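Local coordinates for conserved hypothetical protein (PDB 2FNA), which is an archaeal AAA+ ATPase that binds ADP and magnesium and probably hydrolyses ATP, its exact cellular task not being established, at residues E19-K24 against S202-K207; K26-P31 against N52-P57; I32-G37 against L182-L187; N138-L143 against K172-G177. All coordinates share one frame; numbering follows the deposited sequence.

Contact 1: residues E19-K24 against S202-K207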
# COMPACT_ATOMS: atom_id res chain seq x y z
N GLU A 19 15.04 8.32 -6.73
CA GLU A 19 15.34 8.10 -8.14
C GLU A 19 15.69 6.66 -8.49
O GLU A 19 15.27 6.17 -9.52
CB GLU A 19 16.44 9.06 -8.63
CG GLU A 19 16.03 10.52 -8.48
CD GLU A 19 16.56 11.45 -9.57
OE1 GLU A 19 17.71 11.27 -10.04
OE2 GLU A 19 15.80 12.38 -9.93
N LYS A 20 16.45 5.97 -7.64
CA LYS A 20 16.80 4.58 -7.88
C LYS A 20 15.55 3.71 -7.86
O LYS A 20 15.41 2.79 -8.65
CB LYS A 20 17.77 4.05 -6.79
CG LYS A 20 19.12 4.73 -6.77
N GLU A 21 14.64 4.01 -6.93
CA GLU A 21 13.42 3.23 -6.79
C GLU A 21 12.51 3.39 -8.00
O GLU A 21 11.97 2.41 -8.49
CB GLU A 21 12.68 3.58 -5.51
CG GLU A 21 13.39 3.14 -4.24
CD GLU A 21 14.55 4.05 -3.83
OE1 GLU A 21 14.72 5.12 -4.44
OE2 GLU A 21 15.30 3.67 -2.91
N ILE A 22 12.34 4.62 -8.48
CA ILE A 22 11.46 4.89 -9.62
C ILE A 22 12.05 4.24 -10.87
O ILE A 22 11.33 3.71 -11.69
CB ILE A 22 11.30 6.41 -9.88
CG1 ILE A 22 10.57 7.08 -8.72
CG2 ILE A 22 10.56 6.68 -11.22
CD1 ILE A 22 10.82 8.62 -8.66
N GLU A 23 13.37 4.30 -11.02
CA GLU A 23 13.99 3.77 -12.21
C GLU A 23 13.85 2.25 -12.24
O GLU A 23 13.60 1.66 -13.28
CB GLU A 23 15.46 4.18 -12.27
CG GLU A 23 16.19 3.81 -13.60
N LYS A 24 14.02 1.61 -11.09
CA LYS A 24 13.82 0.16 -10.97
C LYS A 24 12.37 -0.27 -11.27
O LYS A 24 12.13 -1.23 -12.00
CB LYS A 24 14.21 -0.32 -9.57
CG LYS A 24 14.02 -1.85 -9.37
CD LYS A 24 14.81 -2.39 -8.19
CE LYS A 24 14.73 -3.91 -8.14
NZ LYS A 24 15.31 -4.45 -6.88
N SER A 202 10.56 -8.49 -9.23
CA SER A 202 11.36 -7.28 -9.14
C SER A 202 10.74 -6.45 -8.02
O SER A 202 9.54 -6.07 -8.08
CB SER A 202 11.33 -6.49 -10.44
OG SER A 202 12.13 -5.32 -10.36
N THR A 203 11.55 -6.17 -6.99
CA THR A 203 11.04 -5.59 -5.74
C THR A 203 11.71 -4.24 -5.46
O THR A 203 12.95 -4.11 -5.54
CB THR A 203 11.26 -6.57 -4.57
OG1 THR A 203 10.69 -7.83 -4.92
CG2 THR A 203 10.59 -6.05 -3.26
N VAL A 204 10.87 -3.24 -5.20
CA VAL A 204 11.27 -1.89 -4.79
C VAL A 204 10.64 -1.62 -3.41
O VAL A 204 9.45 -1.87 -3.21
CB VAL A 204 10.71 -0.89 -5.80
CG1 VAL A 204 11.11 0.50 -5.44
CG2 VAL A 204 11.17 -1.23 -7.22
N GLU A 205 11.43 -1.19 -2.44
CA GLU A 205 10.91 -0.87 -1.11
C GLU A 205 11.15 0.62 -0.78
O GLU A 205 12.25 1.11 -0.93
CB GLU A 205 11.58 -1.72 -0.04
CG GLU A 205 10.99 -1.46 1.35
CD GLU A 205 11.62 -2.28 2.47
OE1 GLU A 205 12.62 -2.99 2.23
OE2 GLU A 205 11.08 -2.21 3.61
N LEU A 206 10.12 1.30 -0.28
CA LEU A 206 10.27 2.66 0.20
C LEU A 206 10.34 2.72 1.72
O LEU A 206 9.39 2.34 2.42
CB LEU A 206 9.13 3.51 -0.29
CG LEU A 206 9.02 3.64 -1.82
CD1 LEU A 206 7.78 4.34 -2.17
CD2 LEU A 206 10.21 4.37 -2.34
N LYS A 207 11.48 3.15 2.22
CA LYS A 207 11.70 3.22 3.65
C LYS A 207 11.35 4.63 4.08
O LYS A 207 11.36 5.54 3.26
CB LYS A 207 13.15 2.79 4.02
CG LYS A 207 13.32 1.25 3.91
CD LYS A 207 14.68 0.79 4.29
CE LYS A 207 14.87 -0.71 3.98
NZ LYS A 207 13.86 -1.60 4.67
O HOH W 1 13.86 3.33 0.26
O HOH W 2 10.83 -3.63 -12.04
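Val204 pushes both of its methyl groups into helix 19-24, one against each of two residues a helical turn apart. CG1 meets the CB of Glu21 at 3.5 Å, while CG2 lies 3.6 Å from CG of Lys24. A branched residue suits this strand position because it can serve both neighbours at once. Leu206 widens the apolar patch by setting CD2 against the CG of Glu21, so that the glutamate is used here for its methylenes.

Lys24 carries the contact from this close packing to a polar end. CG stands anti to the backbone N (chi1 -180°) and the chain beyond is extended; it slides past Val204, and NZ donates to Thr203 O at 2.7 Å, tilted 22° from the carbonyl plane. Two waters complete the contact. One donates to Lys24 O and is hydrogen-bonded to Ser202 OG. The other marks the loose part: it donates to Glu205 O and accepts from Lys207 N, but its bond to Glu21 OE2 is weak and long at 3.5 Å.

The strand 202-206 forms an outer edge of the parallel sheet, bonded through its backbone to strand 32-37, and helix 19-27 covers it beside helix 43-54, whose Ile46 touches both Ile22 and Val204.

Contact 2: residues K26-P31 against N52-P57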
# COMPACT_ATOMS: atom_id res chain seq x y z
N LYS A 26 10.12 1.42 -13.07
CA LYS A 26 9.96 1.65 -14.50
C LYS A 26 10.61 0.59 -15.39
O LYS A 26 10.19 0.43 -16.54
CB LYS A 26 10.52 3.04 -14.86
CG LYS A 26 9.62 4.18 -14.38
CD LYS A 26 10.24 5.56 -14.70
CE LYS A 26 10.25 5.86 -16.17
NZ LYS A 26 11.25 6.93 -16.51
N GLY A 27 11.63 -0.11 -14.88
CA GLY A 27 12.31 -1.16 -15.62
C GLY A 27 11.43 -2.37 -15.89
O GLY A 27 11.69 -3.13 -16.83
N LEU A 28 10.39 -2.55 -15.08
CA LEU A 28 9.44 -3.66 -15.26
C LEU A 28 10.25 -4.95 -15.53
O LEU A 28 10.04 -5.64 -16.51
CB LEU A 28 8.48 -3.35 -16.42
CG LEU A 28 7.56 -2.11 -16.26
CD1 LEU A 28 6.79 -1.83 -17.54
CD2 LEU A 28 6.58 -2.24 -15.12
N ARG A 29 11.19 -5.20 -14.62
CA ARG A 29 12.28 -6.13 -14.78
C ARG A 29 11.89 -7.60 -14.65
O ARG A 29 12.67 -8.47 -15.01
CB ARG A 29 13.38 -5.77 -13.77
CG ARG A 29 14.07 -4.46 -14.10
CD ARG A 29 15.09 -4.05 -13.06
NE ARG A 29 15.55 -2.67 -13.31
CZ ARG A 29 16.47 -2.03 -12.59
NH1 ARG A 29 17.05 -2.61 -11.55
NH2 ARG A 29 16.81 -0.78 -12.92
N ALA A 30 10.72 -7.87 -14.09
CA ALA A 30 10.09 -9.19 -14.15
C ALA A 30 8.60 -8.95 -14.48
O ALA A 30 8.11 -7.83 -14.43
CB ALA A 30 10.23 -9.90 -12.83
N PRO A 31 7.88 -10.00 -14.89
CA PRO A 31 6.44 -9.84 -15.10
C PRO A 31 5.64 -9.29 -13.92
O PRO A 31 4.58 -8.67 -14.11
CB PRO A 31 5.99 -11.26 -15.45
CG PRO A 31 7.20 -11.86 -16.10
CD PRO A 31 8.35 -11.34 -15.29
N ASN A 52 3.00 7.32 -15.58
CA ASN A 52 2.97 8.57 -16.36
C ASN A 52 4.20 8.72 -17.25
O ASN A 52 4.06 9.08 -18.41
CB ASN A 52 2.83 9.82 -15.46
CG ASN A 52 1.41 10.02 -14.94
OD1 ASN A 52 0.43 9.65 -15.61
ND2 ASN A 52 1.30 10.60 -13.75
N GLU A 53 5.39 8.47 -16.71
CA GLU A 53 6.61 8.60 -17.50
C GLU A 53 6.77 7.52 -18.59
O GLU A 53 7.29 7.80 -19.68
CB GLU A 53 7.85 8.67 -16.60
CG GLU A 53 7.99 9.99 -15.86
CD GLU A 53 9.17 10.05 -14.91
OE1 GLU A 53 10.01 9.12 -14.91
OE2 GLU A 53 9.23 11.04 -14.14
N LEU A 54 6.35 6.30 -18.31
CA LEU A 54 6.43 5.20 -19.28
C LEU A 54 5.51 5.42 -20.46
O LEU A 54 5.80 4.95 -21.55
CB LEU A 54 6.10 3.85 -18.64
CG LEU A 54 7.16 3.26 -17.70
CD1 LEU A 54 6.60 2.05 -16.95
CD2 LEU A 54 8.43 2.93 -18.50
N ASN A 55 4.37 6.10 -20.25
CA ASN A 55 3.47 6.35 -21.39
C ASN A 55 3.08 5.03 -22.05
O ASN A 55 3.12 4.84 -23.28
CB ASN A 55 4.16 7.30 -22.40
CG ASN A 55 3.21 7.88 -23.43
OD1 ASN A 55 2.05 8.09 -23.16
ND2 ASN A 55 3.71 8.12 -24.64
N LEU A 56 2.68 4.09 -21.21
CA LEU A 56 2.17 2.80 -21.66
C LEU A 56 0.74 2.66 -21.19
O LEU A 56 0.39 3.16 -20.12
CB LEU A 56 3.01 1.63 -21.11
CG LEU A 56 4.40 1.36 -21.72
CD1 LEU A 56 5.14 0.35 -20.85
CD2 LEU A 56 4.30 0.90 -23.15
N PRO A 57 -0.09 1.94 -21.96
CA PRO A 57 -1.45 1.67 -21.54
C PRO A 57 -1.43 0.96 -20.18
O PRO A 57 -0.50 0.23 -19.87
CB PRO A 57 -2.00 0.73 -22.60
CG PRO A 57 -0.86 0.35 -23.46
CD PRO A 57 0.25 1.27 -23.23
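Lys26 lays the end of its side chain over Glu53, crossing it at about a right angle, with CE 3.7 Å from Glu53 CB. The lysine chain is bent at chi3 (70°), which turns CE out of line with the preceding carbons. NZ then forms a salt bridge with Glu53 OE1 at 3.0 Å; OE1 accepts through its anti lone pair, the one away from the other carboxylate oxygen. The same oxygen receives a second cation, Arg12, so the glutamate is shared between two positive groups.

Beneath this charged pair the contact becomes apolar. Leu28 and Leu54 reach toward each other tip to tip, their CD1 atoms 3.9 Å apart, and Leu56 CD1 lies a little farther from the same Leu28 methyl, at 4.3 Å. Leu54 also brings CD2 to 3.6 Å from the carbonyl O of Lys26, where helix 19-27 is ending. Leu28, with positive phi (45°), is the point where the chain leaves its helical course. All three leucines also touch Ile140 of the central sheet, a hydrophobic floor that fits their residue type.

Long, flexible lysine and glutamate suit this partly exposed place, where their long chains let the charged ends meet. The chemistry thus implies a layered join between two helix ends: leucines pack together below, and a charge cluster with Arg12 probably adds electrostatic attraction above.

Contact 3: residues I32-G37 against L182-L187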
# COMPACT_ATOMS: atom_id res chain seq x y z
N ILE A 32 6.16 -9.53 -12.71
CA ILE A 32 5.63 -8.94 -11.48
C ILE A 32 6.68 -8.08 -10.78
O ILE A 32 7.83 -8.51 -10.50
CB ILE A 32 5.01 -9.99 -10.52
CG1 ILE A 32 3.77 -10.62 -11.15
CG2 ILE A 32 4.60 -9.34 -9.18
CD1 ILE A 32 3.25 -11.80 -10.41
N THR A 33 6.29 -6.83 -10.58
CA THR A 33 7.05 -5.87 -9.79
C THR A 33 6.26 -5.64 -8.48
O THR A 33 5.04 -5.36 -8.52
CB THR A 33 7.29 -4.57 -10.58
OG1 THR A 33 8.17 -4.84 -11.69
CG2 THR A 33 7.87 -3.46 -9.70
N LEU A 34 6.95 -5.84 -7.35
CA LEU A 34 6.40 -5.55 -6.03
C LEU A 34 6.91 -4.18 -5.57
O LEU A 34 8.09 -3.86 -5.67
CB LEU A 34 6.77 -6.60 -4.98
CG LEU A 34 6.24 -8.02 -5.19
CD1 LEU A 34 6.51 -8.77 -3.91
CD2 LEU A 34 4.74 -8.08 -5.55
N VAL A 35 5.97 -3.37 -5.09
CA VAL A 35 6.31 -2.10 -4.47
C VAL A 35 5.96 -2.22 -3.00
O VAL A 35 4.78 -2.36 -2.64
CB VAL A 35 5.60 -0.89 -5.15
CG1 VAL A 35 6.01 0.42 -4.48
CG2 VAL A 35 5.98 -0.82 -6.68
N LEU A 36 6.98 -2.17 -2.16
CA LEU A 36 6.82 -2.32 -0.73
C LEU A 36 7.11 -1.02 0.04
O LEU A 36 7.70 -0.08 -0.47
CB LEU A 36 7.74 -3.45 -0.21
CG LEU A 36 7.69 -4.77 -0.99
CD1 LEU A 36 8.75 -5.74 -0.50
CD2 LEU A 36 6.33 -5.41 -0.87
N GLY A 37 6.68 -1.01 1.31
CA GLY A 37 6.85 0.15 2.16
C GLY A 37 5.65 0.32 3.07
O GLY A 37 4.55 -0.04 2.70
N LEU A 182 1.43 -9.72 4.65
CA LEU A 182 0.13 -10.11 4.11
C LEU A 182 0.19 -10.20 2.60
O LEU A 182 -0.43 -11.08 2.02
CB LEU A 182 -1.00 -9.17 4.58
CG LEU A 182 -2.43 -9.66 4.26
CD1 LEU A 182 -2.75 -10.92 5.08
CD2 LEU A 182 -3.50 -8.58 4.51
N LEU A 183 0.95 -9.29 1.97
CA LEU A 183 1.18 -9.34 0.50
C LEU A 183 1.88 -10.63 0.06
O LEU A 183 1.44 -11.30 -0.88
CB LEU A 183 1.98 -8.15 0.04
CG LEU A 183 2.28 -8.09 -1.50
CD1 LEU A 183 0.98 -8.17 -2.31
CD2 LEU A 183 3.05 -6.85 -1.91
N TYR A 184 2.96 -10.99 0.75
CA TYR A 184 3.63 -12.27 0.47
C TYR A 184 2.71 -13.49 0.70
O TYR A 184 2.72 -14.43 -0.10
CB TYR A 184 4.95 -12.37 1.25
CG TYR A 184 6.08 -11.57 0.59
CD1 TYR A 184 6.23 -10.21 0.82
CD2 TYR A 184 7.00 -12.19 -0.25
CE1 TYR A 184 7.27 -9.48 0.20
CE2 TYR A 184 8.02 -11.48 -0.85
CZ TYR A 184 8.15 -10.13 -0.63
OH TYR A 184 9.21 -9.46 -1.21
N ASP A 185 1.94 -13.48 1.79
CA ASP A 185 0.97 -14.52 2.08
C ASP A 185 -0.07 -14.60 0.96
O ASP A 185 -0.44 -15.69 0.53
CB ASP A 185 0.23 -14.22 3.38
CG ASP A 185 1.09 -14.43 4.58
OD1 ASP A 185 2.26 -14.80 4.38
OD2 ASP A 185 0.62 -14.20 5.71
N TYR A 186 -0.53 -13.45 0.50
CA TYR A 186 -1.51 -13.42 -0.61
C TYR A 186 -1.02 -14.17 -1.88
O TYR A 186 -1.78 -14.90 -2.52
CB TYR A 186 -1.90 -11.99 -0.97
CG TYR A 186 -2.72 -11.98 -2.24
CD1 TYR A 186 -4.01 -12.52 -2.25
CD2 TYR A 186 -2.18 -11.58 -3.42
CE1 TYR A 186 -4.75 -12.59 -3.42
CE2 TYR A 186 -2.91 -11.63 -4.58
CZ TYR A 186 -4.19 -12.16 -4.57
OH TYR A 186 -4.91 -12.19 -5.77
N LEU A 187 0.24 -13.97 -2.21
CA LEU A 187 0.89 -14.51 -3.39
C LEU A 187 1.42 -15.95 -3.14
O LEU A 187 1.91 -16.60 -4.07
CB LEU A 187 2.04 -13.57 -3.82
CG LEU A 187 1.69 -12.13 -4.27
CD1 LEU A 187 2.91 -11.23 -4.36
CD2 LEU A 187 0.95 -12.11 -5.60
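Leu34 meets three residues of helix 182-186 and its end, dividing the work between its two methyl groups. CD2 faces Leu187 tip to tip, 3.8 Å from that residue's CD1, and lies 4.2 Å from Leu183 CD2. CD1 turns to the tyrosine, 3.9 Å from Tyr184 CZ, in an oblique approach. Leu36, two residues along the strand and on the same side of it, does likewise for two of the three: CD2 packs 3.7 Å from Leu183 CD2, and CD1 comes to the edge of the Tyr184 ring, near its plane, 3.8 Å from OH.

Leu183 therefore fits against both strand leucines. Its CG is anti to the backbone N (chi1 -179°), and from there CD2 meets the CD2 methyls of Leu36 and Leu34 alike. An alanine in place of Leu34 would probably leave Leu187 CD1 without its strand partner, Tyr184 with Leu36 alone of its two, and a gap between sheet and helix.

Farther out, Met175 of the adjoining strand touches Leu34 and Leu187, closing the apolar cluster from that side. Thr203 of strand 202-206 lies against both Leu34 and Leu36. On the opposite face of strand 32-37, Val35 packs on Ile46 and Ile47 of helix 43-54. Leucines suit the buried layer because their forked ends bridge the 11.2 Å between the axes of strand and helix.

The arrangement is that of a P-loop NTPase three-layer alpha/beta/alpha sandwich: an inner strand of the parallel sheet is covered by helices on both faces and runs into Gly37, the first residue of a probable Walker A loop.

Contact 4: residues N138-L143 against K172-G177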
# COMPACT_ATOMS: atom_id res chain seq x y z
N ASN A 138 3.86 -3.01 -24.00
CA ASN A 138 3.55 -3.55 -22.67
C ASN A 138 2.30 -2.86 -22.11
O ASN A 138 2.11 -1.66 -22.30
CB ASN A 138 4.71 -3.33 -21.68
CG ASN A 138 5.89 -4.24 -21.92
OD1 ASN A 138 5.80 -5.21 -22.65
ND2 ASN A 138 7.02 -3.93 -21.30
N VAL A 139 1.45 -3.63 -21.44
CA VAL A 139 0.29 -3.07 -20.74
C VAL A 139 0.55 -3.35 -19.27
O VAL A 139 0.91 -4.47 -18.92
CB VAL A 139 -1.02 -3.76 -21.14
CG1 VAL A 139 -2.19 -3.19 -20.36
CG2 VAL A 139 -1.24 -3.67 -22.67
N ILE A 140 0.36 -2.34 -18.45
CA ILE A 140 0.67 -2.41 -17.05
C ILE A 140 -0.62 -2.62 -16.30
O ILE A 140 -1.62 -1.93 -16.54
CB ILE A 140 1.37 -1.14 -16.58
CG1 ILE A 140 2.64 -0.94 -17.42
CG2 ILE A 140 1.64 -1.19 -15.07
CD1 ILE A 140 3.31 0.36 -17.20
N ILE A 141 -0.60 -3.59 -15.40
CA ILE A 141 -1.72 -3.88 -14.55
C ILE A 141 -1.28 -3.56 -13.14
O ILE A 141 -0.37 -4.20 -12.58
CB ILE A 141 -2.16 -5.35 -14.59
CG1 ILE A 141 -2.32 -5.85 -16.01
CG2 ILE A 141 -3.45 -5.50 -13.79
CD1 ILE A 141 -3.58 -5.47 -16.70
N VAL A 142 -1.90 -2.53 -12.57
CA VAL A 142 -1.58 -2.06 -11.25
C VAL A 142 -2.60 -2.56 -10.28
O VAL A 142 -3.82 -2.32 -10.45
CB VAL A 142 -1.52 -0.51 -11.19
CG1 VAL A 142 -1.16 -0.03 -9.82
CG2 VAL A 142 -0.54 0.03 -12.21
N LEU A 143 -2.10 -3.23 -9.25
CA LEU A 143 -2.89 -3.66 -8.13
C LEU A 143 -2.33 -2.94 -6.94
O LEU A 143 -1.39 -3.42 -6.30
CB LEU A 143 -2.77 -5.17 -7.95
CG LEU A 143 -3.15 -6.04 -9.16
CD1 LEU A 143 -2.98 -7.48 -8.85
CD2 LEU A 143 -4.55 -5.77 -9.61
N LYS A 172 2.63 -6.63 -17.77
CA LYS A 172 3.53 -6.31 -16.67
C LYS A 172 2.74 -5.83 -15.46
O LYS A 172 2.06 -4.81 -15.54
CB LYS A 172 4.49 -5.21 -17.09
CG LYS A 172 5.27 -5.48 -18.34
CD LYS A 172 6.20 -6.65 -18.17
CE LYS A 172 6.99 -6.98 -19.45
NZ LYS A 172 7.51 -8.34 -19.22
N PHE A 173 2.80 -6.58 -14.36
CA PHE A 173 2.07 -6.22 -13.15
C PHE A 173 2.91 -5.37 -12.23
O PHE A 173 4.13 -5.61 -12.04
CB PHE A 173 1.70 -7.47 -12.35
CG PHE A 173 0.69 -8.35 -13.02
CD1 PHE A 173 -0.67 -8.15 -12.79
CD2 PHE A 173 1.09 -9.38 -13.85
CE1 PHE A 173 -1.61 -8.94 -13.42
CE2 PHE A 173 0.16 -10.19 -14.46
CZ PHE A 173 -1.19 -9.97 -14.24
N ILE A 174 2.24 -4.43 -11.59
CA ILE A 174 2.82 -3.72 -10.48
C ILE A 174 1.90 -3.92 -9.29
O ILE A 174 0.73 -3.52 -9.33
CB ILE A 174 3.05 -2.20 -10.78
CG1 ILE A 174 4.02 -2.02 -11.94
CG2 ILE A 174 3.58 -1.47 -9.55
CD1 ILE A 174 4.06 -0.60 -12.45
N MSE A 175 2.43 -4.54 -8.24
CA MSE A 175 1.63 -4.83 -7.05
C MSE A 175 2.27 -4.19 -5.84
O MSE A 175 3.42 -4.52 -5.50
CB MSE A 175 1.52 -6.35 -6.81
CG MSE A 175 1.11 -7.11 -8.05
SE MSE A 175 0.71 -9.00 -7.82
CE MSE A 175 0.31 -9.32 -9.62
N SER A 176 1.52 -3.35 -5.16
CA SER A 176 2.05 -2.67 -3.99
C SER A 176 1.40 -3.21 -2.73
O SER A 176 0.29 -3.75 -2.78
CB SER A 176 1.80 -1.17 -4.08
OG SER A 176 0.43 -0.89 -3.89
N GLY A 177 2.09 -3.09 -1.61
CA GLY A 177 1.44 -3.40 -0.34
C GLY A 177 2.04 -2.73 0.85
O GLY A 177 3.26 -2.81 1.07
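Lys172 is bent at chi2 (-65°), which swings CD away from an extended course, and the chain crosses Asn138 obliquely. CG of Asn138 is anti to its own carbonyl carbon (chi1 -74°), and the amide it carries lies over the lysine methylenes, ND2 3.6 Å from Lys172 CE. The asparagine meets the aliphatic part of the chain, while NZ makes a weak bond to Lys169 O. An alanine at Asn138 would probably leave CG and CE of Lys172 without this amide cover and the lysine chain freer to turn.

Beyond this end the two strands run parallel. Five backbone bonds alternate between them, from Lys172 N to Val139 O at 3.0 Å, through Ile141 and Ile174, to Ser176 N on Leu143 O at 3.1 Å. Side chains pair on both faces of the sheet. On one, Ile140 CG2 packs 3.6 Å from Ile174 CD1, close to helix 43-54. On the other, Ile141 lies alongside Phe173, pointing the same way, with CB 3.6 Å from CD1 in an oblique approach to the ring; next to them Leu143 CD1 touches CE of selenomethionine Met175 at 3.8 Å. Branched residues suit these buried strands, and the larger phenylalanine and methionine also reach Ile32 of the next strand.

Ser176 OG bonds to Asp144 and to the amide of Glu145, and its side chain lies about 6 Å from the magnesium ion. The strands close a beta-alpha-beta crossover through helix 158-167, in the core of a P-loop NTPase whose Asp144 and Glu145 are consistent with a Walker B motif.

How the contacts relate
Contacts 1, 3 and 4 all reach one five-stranded parallel sheet, in the order 58-62, 139-144, 171-177, 32-37, 202-206. Contact 4 joins its second and third strands, contact 3 uses the fourth, and contact 1 the outermost strand 202-206. Backbone bonds link them: Leu34 N lies 2.7 Å from Ser202 O, and Met175 N 2.7 Å from Thr33 O. Contact 2, centred about 9 Å from contact 4, ties together helix ends on the face covered by helices 19-27 and 43-54, whereas contact 3 covers the other face. ADP lies beside Leu206 and Ser176, whose side chains are about 5 and 6 Å from it; the side chain of Glu53 is about 12 Å away.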